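Hydrolase, haloacid dehalogenase-like family (Porphyromonas gingivalis, PDB 2I6X) is a predicted hydrolase of the haloacid dehalogenase superfamily, its substrate not established, with a Rossmann-like core and a helical cap domain. Local coordinates at residues Gly47-Leu50 and Asp51-Ser54; Gly55-Ser58 and Glu59-Arg63. All coordinates share one frame; numbering follows the deposited sequence.

Contacts 1 and 2 follow one another in the helical cap, which along the chain falls between core strands 7-10 and 106-111. Contact 1 (Gly47-Ser54) is the partly buried turn-by-turn bonding of helix 48-54, mostly backbone, with apolar side chains on its inner flank. Contact 2 (Gly55-Arg63) lies nearer the surface: the connecting loop and the first turn of helix 59-70, where a capping box, a water and charged pairs dominate. The two meet directly, their centres about 8 Å apart. Phe49 and Phe62 pack edge-to-face between the helices, while Asp51 OD2 and Lys57 NZ, 2.7 Å apart, form a salt bridge from the first helix to the loop.

Contact 1 of 2, residues Gly47-Leu50 and Asp51-Ser54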
loop_
_atom_site.group_PDB
_atom_site.type_symbol
_atom_site.label_atom_id
_atom_site.label_comp_id
_atom_site.label_asym_id
_atom_site.label_seq_id
_atom_site.Cartn_x
_atom_site.Cartn_y
_atom_site.Cartn_z
ATOM N N GLY A 47 9.497 7.170 -14.501
ATOM C CA GLY A 47 9.879 5.762 -14.419
ATOM C C GLY A 47 8.728 4.814 -14.676
ATOM O O GLY A 47 7.580 5.117 -14.364
ATOM N N LEU A 48 9.023 3.656 -15.250
ATOM C CA LEU A 48 7.937 2.726 -15.531
ATOM C C LEU A 48 7.386 1.984 -14.323
ATOM O O LEU A 48 6.236 1.571 -14.367
ATOM C CB LEU A 48 8.178 1.800 -16.740
ATOM C CG LEU A 48 9.525 1.220 -17.156
ATOM C CD1 LEU A 48 9.936 0.141 -16.201
ATOM C CD2 LEU A 48 9.477 0.677 -18.577
ATOM N N PHE A 49 8.160 1.845 -13.245
ATOM C CA PHE A 49 7.562 1.380 -12.001
ATOM C C PHE A 49 6.526 2.366 -11.458
ATOM O O PHE A 49 5.529 1.948 -10.891
ATOM C CB PHE A 49 8.616 0.996 -10.956
ATOM C CG PHE A 49 9.220 -0.349 -11.217
ATOM C CD1 PHE A 49 8.642 -1.502 -10.699
ATOM C CD2 PHE A 49 10.330 -0.468 -12.044
ATOM C CE1 PHE A 49 9.187 -2.738 -10.975
ATOM C CE2 PHE A 49 10.876 -1.696 -12.322
ATOM C CZ PHE A 49 10.312 -2.835 -11.794
ATOM N N LEU A 50 6.745 3.666 -11.662
ATOM C CA LEU A 50 5.729 4.649 -11.305
ATOM C C LEU A 50 4.510 4.545 -12.210
ATOM O O LEU A 50 3.388 4.766 -11.761
ATOM C CB LEU A 50 6.262 6.095 -11.296
ATOM C CG LEU A 50 5.166 7.153 -11.045
ATOM C CD1 LEU A 50 4.570 6.998 -9.631
ATOM C CD2 LEU A 50 5.611 8.600 -11.306
ATOM N N ASP A 51 4.734 4.235 -13.481
ATOM C CA ASP A 51 3.636 4.064 -14.434
ATOM C C ASP A 51 2.786 2.871 -13.993
ATOM O O ASP A 51 1.567 2.865 -14.174
ATOM C CB ASP A 51 4.171 3.854 -15.856
ATOM C CG ASP A 51 4.803 5.110 -16.444
ATOM O OD1 ASP A 51 4.618 6.215 -15.877
ATOM O OD2 ASP A 51 5.490 4.999 -17.489
ATOM N N LEU A 52 3.444 1.884 -13.397
ATOM C CA LEU A 52 2.771 0.715 -12.871
ATOM C C LEU A 52 1.878 1.015 -11.636
ATOM O O LEU A 52 0.751 0.511 -11.589
ATOM C CB LEU A 52 3.782 -0.410 -12.568
ATOM C CG LEU A 52 3.266 -1.701 -11.903
ATOM C CD1 LEU A 52 2.408 -2.528 -12.862
ATOM C CD2 LEU A 52 4.414 -2.521 -11.348
ATOM N N GLU A 53 2.380 1.812 -10.670
ATOM C CA GLU A 53 1.625 2.159 -9.431
ATOM C C GLU A 53 0.473 3.077 -9.711
ATOM O O GLU A 53 -0.560 2.985 -9.067
ATOM C CB GLU A 53 2.459 2.933 -8.397
ATOM C CG GLU A 53 3.797 2.366 -8.081
ATOM C CD GLU A 53 4.099 2.472 -6.600
ATOM O OE1 GLU A 53 4.159 3.629 -6.092
ATOM O OE2 GLU A 53 4.263 1.371 -5.968
ATOM N N SER A 54 0.707 4.013 -10.625
ATOM C CA SER A 54 -0.203 5.091 -10.882
ATOM C C SER A 54 -1.296 4.663 -11.851
ATOM O O SER A 54 -2.251 5.394 -12.073
ATOM C CB SER A 54 0.565 6.286 -11.443
ATOM O OG SER A 54 0.819 6.142 -12.835
#
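Gly47, at the N-cap position, starts the helical bonding by offering its carbonyl O to Asp51 N at 3.1 Å. One residue on, Leu52 N reaches Leu48 O at 3.0 Å, and Glu53 N binds Phe49 O at 3.2 Å. Leu50 O takes two donors of Ser54: the backbone N at 3.0 Å, and weakly the hydroxyl OG at 3.1 Å. With chi1 at 81°, Ser54 OG sits between its own backbone N and carbonyl carbon and turns back over the preceding turn; it also accepts from Arg56 N. This short helix, 48-54, belongs to the helical cap inserted in the Rossmann-like core of haloacid dehalogenase-type proteins. Its apolar flank carries Phe49 and Leu52: CD2 of Leu52 approaches CD1 of the Phe49 ring obliquely at 4.4 Å. Leu52 continues onto Phe62 and Tyr116, and Phe49 onto Ile36 and Met39, tying the helix to three other helices. The Asp51 carboxylate, its CG placed beside the backbone N (chi1 -70°), turns back toward the first turn, where the helix dipole would probably favour a negative charge, and OD2 is paired with Lys57. Glu53 CG lies 3.3 Å from Phe49 O, and the chain bends at chi2 beyond it.

Contact 2 of 2, residues Gly55-Ser58 and Glu59-Arg63; sequences GRKS and EEEFR
Ser58 and Glu61 form a capping box at the N-terminus of helix 59-70. Ser58 OG accepts from Glu61 N at 3.2 Å, and in return Glu61 OE1 accepts from Ser58 N at 3.0 Å, nearly straight at 164° and through the anti lone pair. Glu61 reaches back because CG stands anti to its carbonyl carbon (chi1 -72°) and the chain then runs extended to CD. A water donates both to Glu61 OE1, at 3.1 Å, and to Arg56 O, carrying the box on into the loop. Phe62 N closes the first helical turn on Ser58 O at 2.9 Å. This helix lies in the cap domain, reached from helix 48-54 through Gly55, the first residue to leave helical backbone angles, with positive phi. Lys57 CB meets Glu61 CB at 3.8 Å, the two side chains crossing at about a right angle, while the Lys57 ammonium group leads away to Asp51. One turn along, Arg63 grips Glu59 side-on: NE to OE2 at 2.7 Å and NH2 to OE1 at 3.1 Å, both on syn lone pairs. The two bonds hold the Glu59 carboxylate in the guanidinium plane, at its edge; Tyr116 OH adds a weak bond to OE2, and Glu60 makes a long pair with Arg63.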
loop_
_atom_site.group_PDB
_atom_site.type_symbol
_atom_site.label_atom_id
_atom_site.label_comp_id
_atom_site.label_asym_id
_atom_site.label_seq_id
_atom_site.Cartn_x
_atom_site.Cartn_y
_atom_site.Cartn_z
ATOM N N GLY A 55 -1.145 3.483 -12.441
ATOM C CA GLY A 55 -2.109 2.996 -13.411
ATOM C C GLY A 55 -1.894 3.517 -14.817
ATOM O O GLY A 55 -2.604 3.108 -15.732
ATOM N N ARG A 56 -0.919 4.406 -15.002
ATOM C CA ARG A 56 -0.664 5.000 -16.318
ATOM C C ARG A 56 -0.354 3.934 -17.390
ATOM O O ARG A 56 -0.869 4.002 -18.507
ATOM C CB ARG A 56 0.436 6.058 -16.234
ATOM C CG ARG A 56 0.570 6.864 -17.495
ATOM C CD ARG A 56 1.534 8.016 -17.331
ATOM N NE ARG A 56 1.731 8.697 -18.608
ATOM C CZ ARG A 56 2.629 8.334 -19.522
ATOM N NH1 ARG A 56 2.727 9.019 -20.662
ATOM N NH2 ARG A 56 3.434 7.295 -19.293
ATOM N N LYS A 57 0.474 2.951 -17.045
ATOM C CA LYS A 57 0.560 1.722 -17.822
ATOM C C LYS A 57 -0.166 0.589 -17.110
ATOM O O LYS A 57 -0.029 0.392 -15.895
ATOM C CB LYS A 57 2.014 1.336 -18.092
ATOM C CG LYS A 57 2.693 2.216 -19.133
ATOM C CD LYS A 57 4.179 1.930 -19.222
ATOM C CE LYS A 57 4.851 2.833 -20.242
ATOM N NZ LYS A 57 4.645 4.309 -19.964
ATOM N N SER A 58 -0.955 -0.153 -17.873
ATOM C CA SER A 58 -1.511 -1.414 -17.408
ATOM C C SER A 58 -0.375 -2.403 -17.121
ATOM O O SER A 58 0.787 -2.177 -17.505
ATOM C CB SER A 58 -2.461 -1.992 -18.462
ATOM O OG SER A 58 -1.752 -2.341 -19.642
ATOM N N GLU A 59 -0.719 -3.502 -16.455
ATOM C CA GLU A 59 0.237 -4.565 -16.163
ATOM C C GLU A 59 0.896 -5.044 -17.467
ATOM O O GLU A 59 2.126 -5.070 -17.580
ATOM C CB GLU A 59 -0.481 -5.679 -15.405
ATOM C CG GLU A 59 0.396 -6.794 -14.906
ATOM C CD GLU A 59 0.831 -7.720 -16.023
ATOM O OE1 GLU A 59 -0.020 -8.035 -16.893
ATOM O OE2 GLU A 59 2.018 -8.119 -16.037
ATOM N N GLU A 60 0.073 -5.364 -18.464
ATOM C CA GLU A 60 0.543 -5.799 -19.790
ATOM C C GLU A 60 1.493 -4.806 -20.436
ATOM O O GLU A 60 2.518 -5.202 -21.008
ATOM C CB GLU A 60 -0.652 -6.068 -20.724
ATOM C CG GLU A 60 -0.326 -6.146 -22.231
ATOM C CD GLU A 60 -0.353 -7.558 -22.824
ATOM O OE1 GLU A 60 -0.531 -7.660 -24.061
ATOM O OE2 GLU A 60 -0.196 -8.553 -22.075
ATOM N N GLU A 61 1.136 -3.523 -20.357
ATOM C CA GLU A 61 1.945 -2.449 -20.920
ATOM C C GLU A 61 3.305 -2.276 -20.226
ATOM O O GLU A 61 4.325 -2.103 -20.899
ATOM C CB GLU A 61 1.167 -1.127 -20.919
ATOM C CG GLU A 61 0.043 -1.062 -21.947
ATOM C CD GLU A 61 -0.734 0.239 -21.864
ATOM O OE1 GLU A 61 -1.086 0.661 -20.736
ATOM O OE2 GLU A 61 -0.993 0.848 -22.926
ATOM N N PHE A 62 3.313 -2.349 -18.895
ATOM C CA PHE A 62 4.536 -2.238 -18.096
ATOM C C PHE A 62 5.525 -3.376 -18.379
ATOM O O PHE A 62 6.741 -3.159 -18.465
ATOM C CB PHE A 62 4.166 -2.181 -16.609
ATOM C CG PHE A 62 5.285 -2.558 -15.669
ATOM C CD1 PHE A 62 6.193 -1.589 -15.213
ATOM C CD2 PHE A 62 5.396 -3.884 -15.189
ATOM C CE1 PHE A 62 7.224 -1.927 -14.302
ATOM C CE2 PHE A 62 6.432 -4.256 -14.280
ATOM C CZ PHE A 62 7.341 -3.272 -13.820
ATOM N N ARG A 63 5.001 -4.581 -18.538
ATOM C CA ARG A 63 5.841 -5.731 -18.755
ATOM C C ARG A 63 6.431 -5.733 -20.166
ATOM O O ARG A 63 7.601 -6.078 -20.360
ATOM C CB ARG A 63 5.042 -7.002 -18.473
ATOM C CG ARG A 63 5.878 -8.251 -18.379
ATOM C CD ARG A 63 5.100 -9.395 -17.752
ATOM N NE ARG A 63 3.650 -9.261 -17.901
ATOM C CZ ARG A 63 2.961 -9.674 -18.958
ATOM N NH1 ARG A 63 3.603 -10.233 -19.972
ATOM N NH2 ARG A 63 1.640 -9.498 -19.011
HETATM O O HOH W 1 -0.299 3.658 -21.215
#